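PDB 3B9O: alkane monooxygenase, which belongs to the luciferase-like monooxygenase family, folds as a TIM barrel and binds flavin mononucleotide in a pocket within it. Local coordinates for residues 102-107 against 133-138; 225-230 against 243-248; 235-240 against 259-264; 274-279 against 371-376. All coordinates share one frame; numbering follows the deposited sequence.

Contact 1: 102-107 against 133-138; sequences AVTFST and NVVTSH. With FMN (flavin mononucleotide), chain C.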
# COMPACT_ATOMS: atom_id res chain seq x y z
N ALA A 102 4.25 5.07 1.48
CA ALA A 102 4.37 3.67 1.08
C ALA A 102 4.03 3.66 -0.40
O ALA A 102 2.99 4.14 -0.77
CB ALA A 102 3.41 2.79 1.87
N VAL A 103 4.91 3.11 -1.22
CA VAL A 103 4.78 3.07 -2.66
C VAL A 103 4.68 1.62 -3.09
O VAL A 103 5.50 0.76 -2.72
CB VAL A 103 5.93 3.79 -3.44
CG1 VAL A 103 5.89 5.31 -3.21
CG2 VAL A 103 7.36 3.23 -3.12
N THR A 104 3.63 1.36 -3.86
CA THR A 104 3.42 0.04 -4.48
C THR A 104 4.36 -0.03 -5.68
O THR A 104 4.47 0.92 -6.45
CB THR A 104 1.94 -0.17 -4.94
OG1 THR A 104 1.10 -0.19 -3.78
CG2 THR A 104 1.75 -1.50 -5.74
N PHE A 105 5.05 -1.16 -5.79
CA PHE A 105 5.98 -1.40 -6.90
C PHE A 105 6.12 -2.92 -7.07
O PHE A 105 6.35 -3.66 -6.12
CB PHE A 105 7.35 -0.75 -6.66
CG PHE A 105 8.39 -1.19 -7.66
CD1 PHE A 105 9.25 -2.27 -7.36
CD2 PHE A 105 8.48 -0.60 -8.91
CE1 PHE A 105 10.20 -2.70 -8.28
CE2 PHE A 105 9.44 -1.01 -9.85
CZ PHE A 105 10.30 -2.07 -9.52
N SER A 106 5.93 -3.38 -8.30
CA SER A 106 5.92 -4.80 -8.66
C SER A 106 7.31 -5.42 -8.81
O SER A 106 8.23 -4.82 -9.39
CB SER A 106 5.17 -4.95 -10.00
OG SER A 106 5.11 -6.28 -10.37
N THR A 107 7.45 -6.64 -8.30
CA THR A 107 8.64 -7.49 -8.47
C THR A 107 8.75 -8.18 -9.87
O THR A 107 9.75 -8.84 -10.18
CB THR A 107 8.68 -8.58 -7.37
OG1 THR A 107 7.43 -9.29 -7.31
CG2 THR A 107 8.94 -7.96 -5.98
N ASN A 133 5.34 -1.28 -0.76
CA ASN A 133 4.30 -2.30 -0.91
C ASN A 133 4.66 -3.27 -2.03
O ASN A 133 4.56 -2.96 -3.22
CB ASN A 133 2.91 -1.70 -1.08
CG ASN A 133 1.81 -2.77 -1.22
OD1 ASN A 133 1.81 -3.78 -0.49
ND2 ASN A 133 0.88 -2.57 -2.14
N VAL A 134 5.13 -4.45 -1.61
CA VAL A 134 5.62 -5.50 -2.50
C VAL A 134 4.43 -6.23 -3.09
O VAL A 134 3.60 -6.76 -2.38
CB VAL A 134 6.50 -6.51 -1.77
CG1 VAL A 134 7.02 -7.59 -2.77
CG2 VAL A 134 7.65 -5.81 -1.12
N VAL A 135 4.38 -6.22 -4.41
CA VAL A 135 3.25 -6.72 -5.17
C VAL A 135 3.79 -7.63 -6.31
O VAL A 135 4.96 -7.49 -6.69
CB VAL A 135 2.48 -5.46 -5.67
CG1 VAL A 135 2.12 -5.53 -7.11
CG2 VAL A 135 1.34 -5.11 -4.71
N THR A 136 2.97 -8.56 -6.79
CA THR A 136 3.30 -9.34 -8.00
C THR A 136 2.56 -8.92 -9.29
O THR A 136 3.02 -9.24 -10.37
CB THR A 136 3.04 -10.87 -7.84
OG1 THR A 136 1.73 -11.05 -7.30
CG2 THR A 136 4.05 -11.51 -6.89
N SER A 137 1.41 -8.25 -9.22
CA SER A 137 0.75 -7.84 -10.50
C SER A 137 -0.02 -8.99 -11.20
O SER A 137 0.42 -10.14 -11.23
CB SER A 137 1.76 -7.28 -11.52
OG SER A 137 2.43 -6.12 -11.02
N HIS A 138 -1.15 -8.66 -11.79
CA HIS A 138 -2.07 -9.69 -12.27
C HIS A 138 -2.74 -9.24 -13.55
O HIS A 138 -3.78 -9.80 -13.91
CB HIS A 138 -3.16 -9.92 -11.22
CG HIS A 138 -3.69 -8.65 -10.64
ND1 HIS A 138 -3.32 -8.18 -9.40
CD2 HIS A 138 -4.54 -7.73 -11.16
CE1 HIS A 138 -3.94 -7.04 -9.16
NE2 HIS A 138 -4.69 -6.74 -10.21
N1 FMN C . -2.15 -5.14 -6.89
C2 FMN C . -1.53 -4.18 -7.61
O2 FMN C . -0.99 -4.52 -8.71
N3 FMN C . -1.51 -2.89 -7.13
C4 FMN C . -2.11 -2.57 -5.94
O4 FMN C . -2.07 -1.39 -5.51
C4A FMN C . -2.74 -3.56 -5.18
N5 FMN C . -3.35 -3.31 -3.98
C5A FMN C . -3.97 -4.32 -3.29
C6 FMN C . -4.61 -4.09 -2.06
C7 FMN C . -5.23 -5.15 -1.36
C7M FMN C . -5.93 -4.92 -0.04
C8 FMN C . -5.21 -6.43 -1.89
C8M FMN C . -5.88 -7.57 -1.16
C9 FMN C . -4.58 -6.67 -3.12
C9A FMN C . -3.96 -5.62 -3.83
N10 FMN C . -3.35 -5.86 -5.02
C10 FMN C . -2.76 -4.86 -5.70
C1' FMN C . -3.32 -7.21 -5.61
C2' FMN C . -1.97 -7.89 -5.28
O2' FMN C . -1.12 -7.01 -4.55
C3' FMN C . -1.18 -8.41 -6.49
O3' FMN C . -1.08 -7.45 -7.56
C4' FMN C . -1.62 -9.82 -6.95
O4' FMN C . -1.91 -9.86 -8.35
C5' FMN C . -2.83 -10.39 -6.20
O5' FMN C . -2.28 -11.11 -5.10
P FMN C . -2.97 -12.41 -4.47
O1P FMN C . -3.49 -13.19 -5.66
O2P FMN C . -1.83 -13.05 -3.72
O3P FMN C . -4.12 -11.91 -3.62

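Contact 2: 225-230 against 243-248; sequences YQAGMS and CVFLGG. With FMN (flavin mononucleotide), chain C.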
# COMPACT_ATOMS: atom_id res chain seq x y z
N TYR A 225 5.71 -3.49 3.17
CA TYR A 225 4.29 -3.83 3.13
C TYR A 225 4.07 -4.94 2.14
O TYR A 225 4.89 -5.14 1.22
CB TYR A 225 3.47 -2.63 2.61
CG TYR A 225 3.03 -1.68 3.68
CD1 TYR A 225 1.69 -1.69 4.15
CD2 TYR A 225 3.95 -0.81 4.29
CE1 TYR A 225 1.26 -0.78 5.19
CE2 TYR A 225 3.56 0.07 5.30
CZ TYR A 225 2.21 0.10 5.74
OH TYR A 225 1.85 1.01 6.74
N GLN A 226 2.96 -5.65 2.31
CA GLN A 226 2.49 -6.63 1.37
C GLN A 226 0.98 -6.51 1.28
O GLN A 226 0.30 -6.20 2.27
CB GLN A 226 2.94 -8.06 1.74
CG GLN A 226 2.73 -9.06 0.61
CD GLN A 226 1.35 -9.70 0.63
OE1 GLN A 226 0.93 -10.31 -0.37
NE2 GLN A 226 0.62 -9.57 1.77
N ALA A 227 0.47 -6.72 0.07
CA ALA A 227 -0.96 -6.78 -0.19
C ALA A 227 -1.12 -7.89 -1.24
O ALA A 227 -0.40 -7.88 -2.26
CB ALA A 227 -1.46 -5.43 -0.72
N GLY A 228 -2.00 -8.86 -0.98
CA GLY A 228 -2.16 -10.05 -1.84
C GLY A 228 -2.68 -11.16 -0.95
O GLY A 228 -1.96 -11.66 -0.05
N MET A 229 -3.95 -11.48 -1.15
CA MET A 229 -4.72 -12.32 -0.20
C MET A 229 -4.74 -13.83 -0.51
O MET A 229 -5.26 -14.64 0.28
CB MET A 229 -6.16 -11.78 -0.08
CG MET A 229 -6.29 -10.52 0.75
SD MET A 229 -6.00 -10.70 2.54
CE MET A 229 -4.49 -11.59 2.76
N SER A 230 -4.21 -14.19 -1.67
CA SER A 230 -4.09 -15.61 -2.05
C SER A 230 -3.30 -16.35 -1.00
O SER A 230 -2.59 -15.73 -0.18
CB SER A 230 -3.42 -15.76 -3.42
OG SER A 230 -2.06 -15.38 -3.33
N CYS A 243 4.21 -4.89 7.48
CA CYS A 243 2.82 -4.48 7.52
C CYS A 243 2.03 -5.15 6.41
O CYS A 243 2.50 -5.21 5.26
CB CYS A 243 2.70 -2.95 7.35
SG CYS A 243 3.64 -2.01 8.57
N VAL A 244 0.83 -5.64 6.73
CA VAL A 244 0.02 -6.37 5.76
C VAL A 244 -1.28 -5.62 5.54
O VAL A 244 -1.93 -5.23 6.49
CB VAL A 244 -0.25 -7.85 6.22
CG1 VAL A 244 -0.95 -8.63 5.13
CG2 VAL A 244 1.05 -8.53 6.62
N PHE A 245 -1.61 -5.37 4.27
CA PHE A 245 -2.87 -4.73 3.89
C PHE A 245 -3.84 -5.88 3.50
O PHE A 245 -3.72 -6.48 2.43
CB PHE A 245 -2.59 -3.74 2.72
CG PHE A 245 -3.79 -2.93 2.22
CD1 PHE A 245 -3.69 -2.27 0.97
CD2 PHE A 245 -5.01 -2.85 2.92
CE1 PHE A 245 -4.79 -1.52 0.46
CE2 PHE A 245 -6.12 -2.08 2.42
CZ PHE A 245 -6.00 -1.43 1.19
N LEU A 246 -4.76 -6.18 4.39
CA LEU A 246 -5.72 -7.27 4.26
C LEU A 246 -7.02 -6.84 3.60
O LEU A 246 -7.48 -5.69 3.75
CB LEU A 246 -6.10 -7.73 5.65
CG LEU A 246 -5.47 -8.86 6.46
CD1 LEU A 246 -4.27 -9.46 5.85
CD2 LEU A 246 -5.29 -8.41 7.90
N GLY A 247 -7.60 -7.77 2.85
CA GLY A 247 -8.98 -7.63 2.39
C GLY A 247 -9.91 -8.14 3.47
O GLY A 247 -9.53 -8.97 4.29
N GLY A 248 -11.15 -7.63 3.48
CA GLY A 248 -12.14 -8.07 4.47
C GLY A 248 -12.83 -6.89 5.11
O GLY A 248 -12.20 -5.85 5.33
N1 FMN C . -2.15 -5.14 -6.89
C2 FMN C . -1.53 -4.18 -7.61
O2 FMN C . -0.99 -4.52 -8.71
N3 FMN C . -1.51 -2.89 -7.13
C4 FMN C . -2.11 -2.57 -5.94
O4 FMN C . -2.07 -1.39 -5.51
C4A FMN C . -2.74 -3.56 -5.18
N5 FMN C . -3.35 -3.31 -3.98
C5A FMN C . -3.97 -4.32 -3.29
C6 FMN C . -4.61 -4.09 -2.06
C7 FMN C . -5.23 -5.15 -1.36
C7M FMN C . -5.93 -4.92 -0.04
C8 FMN C . -5.21 -6.43 -1.89
C8M FMN C . -5.88 -7.57 -1.16
C9 FMN C . -4.58 -6.67 -3.12
C9A FMN C . -3.96 -5.62 -3.83
N10 FMN C . -3.35 -5.86 -5.02
C10 FMN C . -2.76 -4.86 -5.70
C1' FMN C . -3.32 -7.21 -5.61
C2' FMN C . -1.97 -7.89 -5.28
O2' FMN C . -1.12 -7.01 -4.55
C3' FMN C . -1.18 -8.41 -6.49
O3' FMN C . -1.08 -7.45 -7.56
C4' FMN C . -1.62 -9.82 -6.95
O4' FMN C . -1.91 -9.86 -8.35
C5' FMN C . -2.83 -10.39 -6.20
O5' FMN C . -2.28 -11.11 -5.10
P FMN C . -2.97 -12.41 -4.47
O1P FMN C . -3.49 -13.19 -5.66
O2P FMN C . -1.83 -13.05 -3.72
O3P FMN C . -4.12 -11.91 -3.62
O HOH W 1 -3.19 -9.02 1.47

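Contact 3: 235-240 against 259-264; sequences EFAAKH and DDIRKR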
# COMPACT_ATOMS: atom_id res chain seq x y z
N GLU A 235 1.35 -16.40 2.64
CA GLU A 235 2.61 -17.03 3.03
C GLU A 235 3.79 -16.07 2.84
O GLU A 235 4.74 -16.02 3.65
CB GLU A 235 2.84 -18.29 2.19
CG GLU A 235 4.05 -19.09 2.66
CD GLU A 235 3.83 -19.77 4.01
OE1 GLU A 235 4.83 -20.10 4.65
OE2 GLU A 235 2.67 -19.97 4.44
N PHE A 236 3.74 -15.32 1.74
CA PHE A 236 4.76 -14.32 1.40
C PHE A 236 4.80 -13.19 2.43
O PHE A 236 5.88 -12.80 2.86
CB PHE A 236 4.49 -13.71 0.02
CG PHE A 236 5.58 -12.77 -0.45
CD1 PHE A 236 6.71 -13.27 -1.08
CD2 PHE A 236 5.49 -11.40 -0.26
CE1 PHE A 236 7.72 -12.42 -1.51
CE2 PHE A 236 6.51 -10.54 -0.71
CZ PHE A 236 7.61 -11.06 -1.34
N ALA A 237 3.63 -12.64 2.76
CA ALA A 237 3.44 -11.75 3.90
C ALA A 237 4.07 -12.25 5.20
O ALA A 237 4.82 -11.52 5.86
CB ALA A 237 1.91 -11.47 4.10
N ALA A 238 3.79 -13.52 5.56
CA ALA A 238 4.29 -14.13 6.80
C ALA A 238 5.81 -14.14 6.84
O ALA A 238 6.44 -13.87 7.88
CB ALA A 238 3.73 -15.56 6.96
N LYS A 239 6.40 -14.42 5.68
CA LYS A 239 7.83 -14.50 5.54
C LYS A 239 8.51 -13.10 5.59
O LYS A 239 9.54 -12.96 6.20
CB LYS A 239 8.18 -15.20 4.22
CG LYS A 239 9.68 -15.50 4.05
CD LYS A 239 9.96 -16.26 2.77
CE LYS A 239 11.42 -16.69 2.79
NZ LYS A 239 11.81 -17.25 1.47
N HIS A 240 7.95 -12.11 4.90
CA HIS A 240 8.67 -10.84 4.65
C HIS A 240 8.05 -9.58 5.25
O HIS A 240 8.78 -8.66 5.61
CB HIS A 240 8.70 -10.56 3.15
CG HIS A 240 9.47 -11.56 2.36
ND1 HIS A 240 10.85 -11.56 2.26
CD2 HIS A 240 9.04 -12.58 1.57
CE1 HIS A 240 11.24 -12.54 1.46
NE2 HIS A 240 10.16 -13.18 1.04
N ASP A 259 -4.96 -14.00 12.10
CA ASP A 259 -4.53 -15.21 12.83
C ASP A 259 -3.76 -16.15 11.88
O ASP A 259 -2.72 -16.70 12.26
CB ASP A 259 -5.75 -15.92 13.45
CG ASP A 259 -6.30 -15.19 14.69
OD1 ASP A 259 -5.65 -14.25 15.18
OD2 ASP A 259 -7.36 -15.55 15.20
N ASP A 260 -4.22 -16.23 10.63
CA ASP A 260 -3.61 -17.11 9.62
C ASP A 260 -2.18 -16.70 9.31
O ASP A 260 -1.24 -17.52 9.34
CB ASP A 260 -4.44 -17.09 8.34
CG ASP A 260 -3.96 -18.10 7.32
OD1 ASP A 260 -3.65 -17.67 6.20
OD2 ASP A 260 -3.91 -19.31 7.65
N ILE A 261 -1.99 -15.42 9.05
CA ILE A 261 -0.66 -14.89 8.80
C ILE A 261 0.25 -15.00 9.99
O ILE A 261 1.42 -15.37 9.83
CB ILE A 261 -0.68 -13.43 8.25
CG1 ILE A 261 -1.21 -13.45 6.84
CG2 ILE A 261 0.72 -12.83 8.19
CD1 ILE A 261 -1.73 -12.10 6.46
N ARG A 262 -0.24 -14.70 11.19
CA ARG A 262 0.61 -14.86 12.38
C ARG A 262 1.06 -16.31 12.59
O ARG A 262 2.20 -16.56 12.94
CB ARG A 262 -0.08 -14.31 13.62
CG ARG A 262 -0.59 -12.92 13.44
CD ARG A 262 -1.50 -12.52 14.62
NE ARG A 262 -0.76 -11.51 15.34
CZ ARG A 262 -0.08 -11.69 16.46
NH1 ARG A 262 -0.08 -12.84 17.10
NH2 ARG A 262 0.59 -10.67 16.95
N LYS A 263 0.19 -17.26 12.29
CA LYS A 263 0.57 -18.67 12.40
C LYS A 263 1.63 -19.02 11.37
O LYS A 263 2.61 -19.69 11.69
CB LYS A 263 -0.62 -19.60 12.15
CG LYS A 263 -1.56 -19.51 13.21
N ARG A 264 1.43 -18.55 10.14
CA ARG A 264 2.38 -18.82 9.06
C ARG A 264 3.77 -18.25 9.33
O ARG A 264 4.77 -18.81 8.83
CB ARG A 264 1.85 -18.31 7.74
CG ARG A 264 0.59 -19.02 7.24
CD ARG A 264 0.25 -18.43 5.92
NE ARG A 264 -1.02 -18.92 5.41
CZ ARG A 264 -1.14 -19.86 4.47
NH1 ARG A 264 -0.06 -20.46 3.95
NH2 ARG A 264 -2.35 -20.22 4.09

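Contact 4: 274-279 against 371-376; sequences HIKMFA and GIDGFN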
# COMPACT_ATOMS: atom_id res chain seq x y z
N HIS A 274 5.68 -8.66 15.28
CA HIS A 274 6.54 -7.83 14.45
C HIS A 274 5.87 -7.62 13.07
O HIS A 274 6.51 -7.13 12.16
CB HIS A 274 7.90 -8.49 14.27
CG HIS A 274 8.78 -8.39 15.47
ND1 HIS A 274 8.37 -7.85 16.67
CD2 HIS A 274 10.06 -8.79 15.65
CE1 HIS A 274 9.36 -7.91 17.54
NE2 HIS A 274 10.40 -8.47 16.95
N ILE A 275 4.60 -8.02 12.95
CA ILE A 275 3.82 -7.80 11.75
C ILE A 275 2.60 -6.96 12.17
O ILE A 275 1.84 -7.38 13.03
CB ILE A 275 3.33 -9.15 11.10
CG1 ILE A 275 4.46 -10.17 10.95
CG2 ILE A 275 2.65 -8.87 9.76
CD1 ILE A 275 3.98 -11.62 10.65
N LYS A 276 2.40 -5.81 11.55
CA LYS A 276 1.18 -5.00 11.77
C LYS A 276 0.13 -5.31 10.71
O LYS A 276 0.46 -5.53 9.54
CB LYS A 276 1.55 -3.51 11.71
CG LYS A 276 2.64 -3.12 12.68
CD LYS A 276 2.10 -2.94 14.09
CE LYS A 276 3.21 -2.47 15.04
NZ LYS A 276 2.71 -1.73 16.22
N MET A 277 -1.13 -5.34 11.13
CA MET A 277 -2.23 -5.74 10.24
C MET A 277 -3.08 -4.51 9.98
O MET A 277 -3.49 -3.84 10.93
CB MET A 277 -3.07 -6.82 10.93
CG MET A 277 -2.26 -8.10 11.25
SD MET A 277 -1.72 -9.02 9.80
CE MET A 277 -0.73 -10.27 10.60
N PHE A 278 -3.31 -4.21 8.69
CA PHE A 278 -4.05 -3.04 8.22
C PHE A 278 -5.31 -3.50 7.45
O PHE A 278 -5.23 -4.40 6.64
CB PHE A 278 -3.16 -2.18 7.30
CG PHE A 278 -2.12 -1.38 8.06
CD1 PHE A 278 -0.94 -1.98 8.50
CD2 PHE A 278 -2.33 -0.02 8.35
CE1 PHE A 278 0.06 -1.23 9.22
CE2 PHE A 278 -1.38 0.73 9.08
CZ PHE A 278 -0.18 0.11 9.52
N ALA A 279 -6.47 -2.92 7.78
CA ALA A 279 -7.70 -3.15 7.04
C ALA A 279 -8.01 -1.93 6.19
O ALA A 279 -7.52 -0.84 6.48
CB ALA A 279 -8.84 -3.42 8.02
N GLY A 371 -8.05 -7.84 15.99
CA GLY A 371 -6.60 -7.70 16.12
C GLY A 371 -5.97 -6.89 15.02
O GLY A 371 -4.80 -7.07 14.68
N ILE A 372 -6.73 -5.96 14.46
CA ILE A 372 -6.10 -5.14 13.44
C ILE A 372 -5.33 -3.95 14.10
O ILE A 372 -5.70 -3.48 15.20
CB ILE A 372 -7.05 -4.79 12.24
CG1 ILE A 372 -8.01 -3.69 12.55
CG2 ILE A 372 -7.82 -6.00 11.61
CD1 ILE A 372 -7.60 -2.54 11.74
N ASP A 373 -4.27 -3.48 13.45
CA ASP A 373 -3.40 -2.45 14.02
C ASP A 373 -3.63 -1.09 13.40
O ASP A 373 -3.26 -0.08 13.97
CB ASP A 373 -1.93 -2.83 13.82
CG ASP A 373 -1.56 -4.10 14.55
OD1 ASP A 373 -1.26 -5.11 13.89
OD2 ASP A 373 -1.62 -4.09 15.80
N GLY A 374 -4.22 -1.05 12.21
CA GLY A 374 -4.41 0.22 11.52
C GLY A 374 -5.33 0.07 10.32
O GLY A 374 -5.81 -1.03 10.02
N PHE A 375 -5.55 1.17 9.63
CA PHE A 375 -6.42 1.23 8.48
C PHE A 375 -5.78 1.97 7.32
O PHE A 375 -5.06 2.98 7.51
CB PHE A 375 -7.76 1.94 8.83
CG PHE A 375 -8.58 1.21 9.88
CD1 PHE A 375 -8.35 1.45 11.23
CD2 PHE A 375 -9.53 0.27 9.50
CE1 PHE A 375 -9.09 0.79 12.21
CE2 PHE A 375 -10.31 -0.37 10.47
CZ PHE A 375 -10.07 -0.12 11.83
N ASN A 376 -6.10 1.52 6.12
CA ASN A 376 -5.89 2.35 4.93
C ASN A 376 -7.23 3.02 4.63
O ASN A 376 -8.22 2.31 4.36
CB ASN A 376 -5.47 1.55 3.71
CG ASN A 376 -4.00 1.25 3.68
OD1 ASN A 376 -3.22 1.72 4.51
ND2 ASN A 376 -3.61 0.44 2.69
O HOH W 2 0.20 -1.42 16.56

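Contact 1: 102-107 against 133-138
The carboxamide of Asn133 meets Thr104 with its edge: ND2 gives an N-H to Thr104 OG1 at 2.9 Å, with the hydroxyl oxygen in the amide plane and the bond almost straight at 176°. A second flat group, the His138 ring, presents its edge to the ribityl chain of flavin mononucleotide, with C3' in the ring plane and O4' near it. ND1 adds a weak hydrogen bond to O3', while its approach to O4' is so short that its exact length is doubtful. Asn133 CG stands anti to the backbone N (chi1 -179°), and its side chain runs beside that of Thr104, pointing the same way. Because Thr104 OG1 is also bonded to the carbonyl of Leu56, the hydroxyl is held from two neighbouring strands at once. Strands 100-106 and 130-135, with helix 112-125 between them, form one beta-alpha-beta unit of the barrel. Their parallel pairing runs through Asn133 N to Val103 O (2.8 Å), Phe105 N to Asn133 O (3.2 Å) and Thr107 N to Val135 O (3.1 Å). On the face carrying Thr104 and Val135, the methyls Thr104 CG2 and Val135 CG2 touch at 3.8 Å, and the latter also packs against O2' of the flavin. Past the strand end the Thr107 side chain crosses that of Val134 at about a right angle, CG2 against CG1. At the end of strand 100-106, Ser106 OG shares a hydrogen bond of 2.8 Å with Ser137 OG in the loop after strand 130-135, and Thr108 N also bonds Ser106 OG. Ser137 N donates a hydrogen bond to O3' of the ligand at 3.1 Å.

Contact 2: 225-230 against 243-248
With CG beside its own backbone N (chi1 -89°), the Tyr225 ring meets Cys243, whose SG likewise lies beside the backbone N (chi1 -56°). The result is a CH-pi contact: Cys243 CB sits over the middle of one ring face, 3.4 Å from the centroid, and SG adds a longer sulfur-aromatic contact over the same ring. Both residues belong to a beta-alpha-beta unit of the TIM barrel, made of strand 223-227, helix 231-240 and strand 243-246. The strands run parallel through two backbone hydrogen bonds, Gln226 N to Cys243 O and Phe245 N to Gln226 O, the second nearly straight at 176°. Tyr225 OH is hydrogen-bonded to Tyr412 and Asn8. Phe245, its CG anti to the backbone N, turns a ring face to the flavin, and the methyl C7M lies 3.4 Å above the ring plane over its centre. Beside it, Ala227 CB rests 3.7 Å from flavin C6, and Ala227 O accepts a hydrogen bond from O2' at 2.6 Å. Past the strand end, Ser230 N donates to phosphate O3P at 3.0 Å. Ser230 is also the N-cap of helix 231-240, its OG bonded to Gly233 N, and the start of that helix probably adds a favourable field at the phosphate. The Met229 chain, bent at chi2 and chi3, crosses Leu246 at about a right angle, CE to CD1 3.8 Å, while SD takes a weak hydrogen bond from Gly247 N. A water joins the two segments, accepting from Gly228 N at 2.7 Å and donating to Phe245 O at 2.8 Å.

Contact 3: 235-240 against 259-264
Two consecutive helices on the outside of the barrel, 231-240 and 251-265, are joined here by a salt-bridge network of Glu235, Arg264 and Asp260 set over a small apolar seam. Arg264 NH1 donates to Glu235 OE2 at 2.8 Å; the oxygen lies in the guanidinium plane and uses its anti lone pair. Glu235 is bent at chi2 (70°), which turns CD out of line with the chain before it. The carboxylate plane stands 72° from that of the guanidinium. On the second bond the arginine reaches back along its own helix, NE to Asp260 OD1 at 3.0 Å, meeting that oxygen from above the carboxylate plane. Extended from CG to NE, the Arg264 chain thus links two acids whose like charges it probably helps to balance. Glu235 OE1 has partners of its own in Tyr268 and Lys267, and Asp260 OD1 also pairs with Arg234. The helix axes approach to 8.3 Å and cross at -55°; near the crossing Ala238, with no side chain beyond CB, comes close to the other helix. Its CB presses on Arg264 CB at 3.4 Å and lies 4.2 Å from Ile261 CG2. In the layered alpha/beta packing of a TIM barrel the inner side of such a helix pair rests on the strands, and here both Ala237 and Ile261 touch Val244 of strand 243-246. Between those two, Ala237 CB and Ile261 CD1 stand 4.4 Å apart.

Contact 4: 274-279 against 371-376
Segments 274-279 and 371-376 run parallel, Phe278 opposite Gly374 and Ala279 opposite Phe375, with their strand axes 4.4 Å apart at closest and inclined at 43°. Ala279 N donates to Gly374 O at 3.0 Å, and Ala279 O accepts from Asn376 N at 2.8 Å. Ahead of these, Met277 O is gripped twice, by Asp373 N at 2.7 Å in the carbonyl plane and by Gly374 N at 3.2 Å from slightly outside it. Asp373 answers through its side chain: CG lies beside its own backbone N (chi1 -63°), and OD1 accepts from Met277 N at 2.8 Å on its anti lone pair. The carboxylate therefore carries the pairing on where the regular strand has not yet begun. Lys276 crosses Asp373 at about a right angle; its NZ, bonded to Leu416 O, gives a hydrogen bond to a water that in turn makes only a weak one to Asp373 OD2. Over Gly374 lies the Phe278 ring, with Gly374 N above one face and CD2 3.6 Å from Gly374 C. On the opposite side of the sheet Ala279 CB touches both Ile372 CD1 and Phe375 CD2, each at 4.0 Å, and Ile372 CD1 lies over one face of the Phe375 ring, offset toward its rim. Strand 374-378 pairs with 276-285 here and with the first strand, 6-12, on its other flank, the closure by which a parallel sheet becomes a TIM barrel.

How the contacts relate
Contacts 1, 2 and 4 belong to one curved parallel sheet. Contact 1 joins contact 2 through Val134 N and Tyr225 O, 2.9 Å apart, their centres 11 Å from each other; contact 2 joins contact 4 through Val244, whose N and O lie 2.8 Å from Lys276 O and Phe278 N respectively. Contact 3 backs the sheet from outside, its centre 10 Å from that of contact 2, with Ile261 CD1 3.7 Å from Leu246 CD1. Around flavin mononucleotide, contacts 1 and 2 both touch its ring system and ribityl chain, and contact 2 also holds the phosphate, while in contact 4 the Asn376 side chain stays about 6 Å from it.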